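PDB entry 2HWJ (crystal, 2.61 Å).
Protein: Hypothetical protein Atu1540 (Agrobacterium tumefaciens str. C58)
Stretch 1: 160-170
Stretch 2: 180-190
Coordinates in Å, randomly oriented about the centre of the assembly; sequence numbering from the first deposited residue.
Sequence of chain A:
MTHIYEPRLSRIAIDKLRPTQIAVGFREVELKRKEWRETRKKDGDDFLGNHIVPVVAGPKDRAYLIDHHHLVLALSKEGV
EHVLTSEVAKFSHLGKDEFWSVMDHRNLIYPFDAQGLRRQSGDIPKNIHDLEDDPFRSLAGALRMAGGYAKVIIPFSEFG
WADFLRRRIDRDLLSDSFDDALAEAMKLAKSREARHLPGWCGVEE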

# COMPACT_ATOMS: atom_id res chain seq x y z
N GLY A 160 6.80 -16.11 -3.29
CA GLY A 160 7.31 -15.68 -4.61
C GLY A 160 8.72 -16.13 -4.87
O GLY A 160 9.04 -16.67 -5.93
N TRP A 161 9.55 -15.98 -3.86
CA TRP A 161 10.92 -16.48 -3.90
C TRP A 161 10.97 -18.00 -3.94
O TRP A 161 11.76 -18.59 -4.71
CB TRP A 161 11.73 -15.91 -2.73
CG TRP A 161 12.13 -14.49 -3.03
CD1 TRP A 161 11.42 -13.35 -2.75
CD2 TRP A 161 13.27 -14.07 -3.78
NE1 TRP A 161 12.06 -12.27 -3.23
CE2 TRP A 161 13.20 -12.67 -3.87
CE3 TRP A 161 14.37 -14.74 -4.35
CZ2 TRP A 161 14.18 -11.92 -4.49
CZ3 TRP A 161 15.35 -14.00 -4.99
CH2 TRP A 161 15.25 -12.58 -5.04
N ALA A 162 10.11 -18.65 -3.14
CA ALA A 162 10.06 -20.09 -3.18
C ALA A 162 9.64 -20.60 -4.57
O ALA A 162 10.20 -21.54 -5.07
CB ALA A 162 9.14 -20.63 -2.10
N ASP A 163 8.68 -19.97 -5.22
CA ASP A 163 8.35 -20.43 -6.53
C ASP A 163 9.55 -20.22 -7.52
O ASP A 163 9.91 -21.09 -8.30
CB ASP A 163 7.02 -19.82 -6.98
CG ASP A 163 6.85 -19.87 -8.52
OD1 ASP A 163 7.00 -20.99 -9.11
OD2 ASP A 163 6.60 -18.81 -9.17
N PHE A 164 10.23 -19.08 -7.45
CA PHE A 164 11.40 -18.86 -8.29
C PHE A 164 12.42 -20.01 -8.06
O PHE A 164 12.81 -20.68 -9.00
CB PHE A 164 11.96 -17.49 -7.91
CG PHE A 164 13.28 -17.13 -8.56
CD1 PHE A 164 13.33 -16.71 -9.87
CD2 PHE A 164 14.46 -17.13 -7.83
CE1 PHE A 164 14.52 -16.33 -10.44
CE2 PHE A 164 15.66 -16.75 -8.42
CZ PHE A 164 15.67 -16.37 -9.72
N LEU A 165 12.78 -20.29 -6.81
CA LEU A 165 13.79 -21.25 -6.57
C LEU A 165 13.30 -22.62 -7.04
O LEU A 165 14.15 -23.49 -7.42
CB LEU A 165 14.22 -21.30 -5.13
CG LEU A 165 14.65 -19.95 -4.55
CD1 LEU A 165 14.42 -19.93 -3.08
CD2 LEU A 165 16.11 -19.53 -4.90
N ARG A 166 11.97 -22.85 -7.06
CA ARG A 166 11.60 -24.25 -7.10
C ARG A 166 11.71 -24.65 -8.49
O ARG A 166 11.83 -25.87 -8.76
CB ARG A 166 10.25 -24.61 -6.53
CG ARG A 166 9.19 -25.12 -7.47
CD ARG A 166 7.77 -24.67 -6.92
NE ARG A 166 7.57 -25.34 -5.64
CZ ARG A 166 7.34 -24.76 -4.48
NH1 ARG A 166 7.19 -23.47 -4.39
NH2 ARG A 166 7.23 -25.50 -3.40
N ARG A 167 11.72 -23.65 -9.37
CA ARG A 167 11.84 -23.96 -10.80
C ARG A 167 13.29 -24.06 -11.26
O ARG A 167 13.56 -24.30 -12.40
CB ARG A 167 11.07 -22.93 -11.62
CG ARG A 167 9.82 -22.45 -10.94
CD ARG A 167 9.15 -21.33 -11.70
NE ARG A 167 8.21 -21.91 -12.63
CZ ARG A 167 6.90 -21.74 -12.62
NH1 ARG A 167 6.32 -20.98 -11.72
NH2 ARG A 167 6.15 -22.35 -13.54
N ARG A 168 14.22 -23.92 -10.33
CA ARG A 168 15.63 -23.69 -10.63
C ARG A 168 16.57 -24.46 -9.76
O ARG A 168 17.71 -24.57 -10.07
CB ARG A 168 15.94 -22.23 -10.39
CG ARG A 168 15.60 -21.40 -11.58
CD ARG A 168 15.66 -19.95 -11.28
NE ARG A 168 15.05 -19.21 -12.38
CZ ARG A 168 13.75 -18.96 -12.47
NH1 ARG A 168 12.96 -19.39 -11.51
NH2 ARG A 168 13.26 -18.27 -13.50
N ILE A 169 16.15 -24.92 -8.60
CA ILE A 169 17.05 -25.71 -7.82
C ILE A 169 16.42 -27.09 -7.68
O ILE A 169 15.21 -27.23 -7.43
CB ILE A 169 17.36 -25.04 -6.48
CG1 ILE A 169 18.07 -23.68 -6.67
CG2 ILE A 169 18.22 -25.94 -5.59
CD1 ILE A 169 18.28 -22.95 -5.29
N ASP A 170 17.24 -28.10 -7.91
CA ASP A 170 16.87 -29.51 -7.86
C ASP A 170 16.38 -29.88 -6.42
O ASP A 170 17.07 -29.52 -5.48
CB ASP A 170 18.18 -30.22 -8.25
CG ASP A 170 18.07 -31.70 -8.36
OD1 ASP A 170 17.04 -32.34 -8.08
OD2 ASP A 170 19.11 -32.28 -8.75
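Stretch 2 180-190: DALAEAMKLAK

Stretch 2 carries on a helix that begins earlier in the chain, with alpha-helical phi/psi values from Asp180 to Leu188. Its backbone repeats the i to i-4 pattern, as in Ala185 N to Ala181 O at 3.0 Å and Leu188 N to Glu184 O at 2.9 Å. It lies across the helix of stretch 1 rather than along it: the N-to-C directions make an angle of 103°, and the axes come no closer than 11.1 Å. The nearest CA pairs nevertheless run in opposite order, Trp161 with Ala189 (8.7 Å), Leu165 with Ala185 (6.7 Å) and Ile169 with Ala181 (7.1 Å), the last of these lying beyond the end of the stretch 1 helix.

The contact is built on two large aliphatic residues, Ile169 and Leu188, each pointing toward the other stretch. Ile169, in the m, t rotamer, reaches the helix backbone itself: its CD1 lies 3.5 Å from Ala181 O and 3.7 Å from Ala185 N. The neighbours at this approach are alanines; Ile169 CD1 is 4.0 Å from Ala185 CB, and Ile169 CG2 is 4.3 Å from Ala181 CB. Leu188 meets it from the next turn of the helix, with Leu188 CD1 3.8 Å from Ile169 CG1. Leu188 also reaches the stretch 1 helix, its CB 4.1 Å from Phe164 CE2, and the turn after it, its CD2 4.1 Å from Arg168 CD, so that the aliphatic part of an arginine joins the apolar surface. The guanidinium of Arg168 is occupied with its own chain, NH1 donating to Phe164 O at 2.8 Å, and with partners elsewhere in the structure.

The third anchor, Ala189, is small but well covered. Trp161 starts sideways and swings its ring end in, so that CZ3 comes within 3.8 Å of Ala189 CA and 3.9 Å of Ala189 CB; Ala189 CA sits at the ring edge, near its plane. Leu165 behaves similarly, directed sideways at CB yet placing CD2 3.5 Å from Ala185 CB.

The rule to read here is that Ala181, Ala185 and Ala189, roughly one turn apart, are the residues whose CA atoms pair with those of Ile169, Leu165 and Trp161, and the larger side chains of stretch 1 pack against them. Leu182, Ala183 and Met186, the last a selenomethionine, point away. No hydrogen bond or salt bridge crosses the contact; packing alone joins these two stretches, and Glu184, exposed but directed toward stretch 1, brings its OE1 to 3.9 Å from Ile169 CG1 without forming a hydrogen bond.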

# COMPACT_ATOMS: atom_id res chain seq x y z
N ASP A 180 24.17 -26.13 0.62
CA ASP A 180 24.48 -26.01 -0.80
C ASP A 180 23.27 -25.56 -1.60
O ASP A 180 23.42 -24.91 -2.63
CB ASP A 180 24.96 -27.33 -1.37
CG ASP A 180 26.20 -27.79 -0.73
OD1 ASP A 180 26.86 -26.98 -0.05
OD2 ASP A 180 26.53 -28.97 -0.90
N ALA A 181 22.06 -25.92 -1.18
CA ALA A 181 20.90 -25.37 -1.88
C ALA A 181 20.80 -23.87 -1.58
O ALA A 181 20.37 -23.10 -2.44
CB ALA A 181 19.63 -26.08 -1.51
N LEU A 182 21.23 -23.47 -0.39
CA LEU A 182 21.09 -22.11 0.05
C LEU A 182 22.10 -21.32 -0.74
O LEU A 182 21.81 -20.24 -1.25
CB LEU A 182 21.44 -22.01 1.54
CG LEU A 182 20.79 -20.94 2.37
CD1 LEU A 182 21.62 -20.62 3.60
CD2 LEU A 182 20.48 -19.69 1.55
N ALA A 183 23.29 -21.92 -0.88
CA ALA A 183 24.41 -21.27 -1.57
C ALA A 183 24.03 -21.00 -3.03
O ALA A 183 24.34 -19.94 -3.56
CB ALA A 183 25.77 -22.11 -1.45
N GLU A 184 23.33 -21.94 -3.64
CA GLU A 184 22.82 -21.73 -4.97
C GLU A 184 21.82 -20.60 -5.03
O GLU A 184 21.93 -19.75 -5.91
CB GLU A 184 22.24 -23.02 -5.56
CG GLU A 184 23.28 -23.67 -6.41
CD GLU A 184 22.76 -24.27 -7.75
OE1 GLU A 184 21.64 -23.88 -8.24
OE2 GLU A 184 23.53 -25.14 -8.31
N ALA A 185 20.87 -20.61 -4.10
CA ALA A 185 19.83 -19.63 -4.05
C ALA A 185 20.41 -18.24 -3.93
O ALA A 185 19.96 -17.23 -4.56
CB ALA A 185 18.95 -19.91 -2.82
N MSE A 186 21.43 -18.18 -3.09
CA MSE A 186 22.17 -16.95 -2.88
C MSE A 186 22.86 -16.46 -4.19
O MSE A 186 22.82 -15.26 -4.51
CB MSE A 186 23.11 -17.16 -1.71
CG MSE A 186 23.87 -15.99 -1.31
SE MSE A 186 22.72 -14.48 -0.85
CE MSE A 186 24.17 -13.24 -0.24
N LYS A 187 23.46 -17.37 -4.95
CA LYS A 187 23.98 -17.00 -6.27
C LYS A 187 22.79 -16.55 -7.17
O LYS A 187 22.97 -15.66 -8.01
CB LYS A 187 24.77 -18.13 -6.87
CG LYS A 187 25.17 -18.03 -8.29
CD LYS A 187 26.50 -18.84 -8.42
CE LYS A 187 26.89 -19.27 -9.83
NZ LYS A 187 26.77 -20.77 -9.97
N LEU A 188 21.59 -17.10 -6.99
CA LEU A 188 20.59 -16.76 -7.94
C LEU A 188 19.95 -15.41 -7.58
O LEU A 188 19.72 -14.55 -8.47
CB LEU A 188 19.55 -17.87 -8.06
CG LEU A 188 19.84 -19.18 -8.82
CD1 LEU A 188 19.13 -20.29 -8.12
CD2 LEU A 188 19.54 -19.19 -10.34
N ALA A 189 19.62 -15.25 -6.28
CA ALA A 189 19.05 -14.02 -5.74
C ALA A 189 19.76 -12.76 -6.33
O ALA A 189 19.12 -11.81 -6.79
CB ALA A 189 19.19 -14.04 -4.29
N LYS A 190 21.09 -12.79 -6.28
CA LYS A 190 21.92 -11.75 -6.81
C LYS A 190 21.94 -11.66 -8.33
O LYS A 190 22.60 -10.79 -8.88
CB LYS A 190 23.40 -11.99 -6.38
CG LYS A 190 23.72 -11.89 -4.86
CD LYS A 190 23.11 -10.59 -4.12
CE LYS A 190 21.91 -10.88 -3.15
NZ LYS A 190 22.10 -10.07 -1.91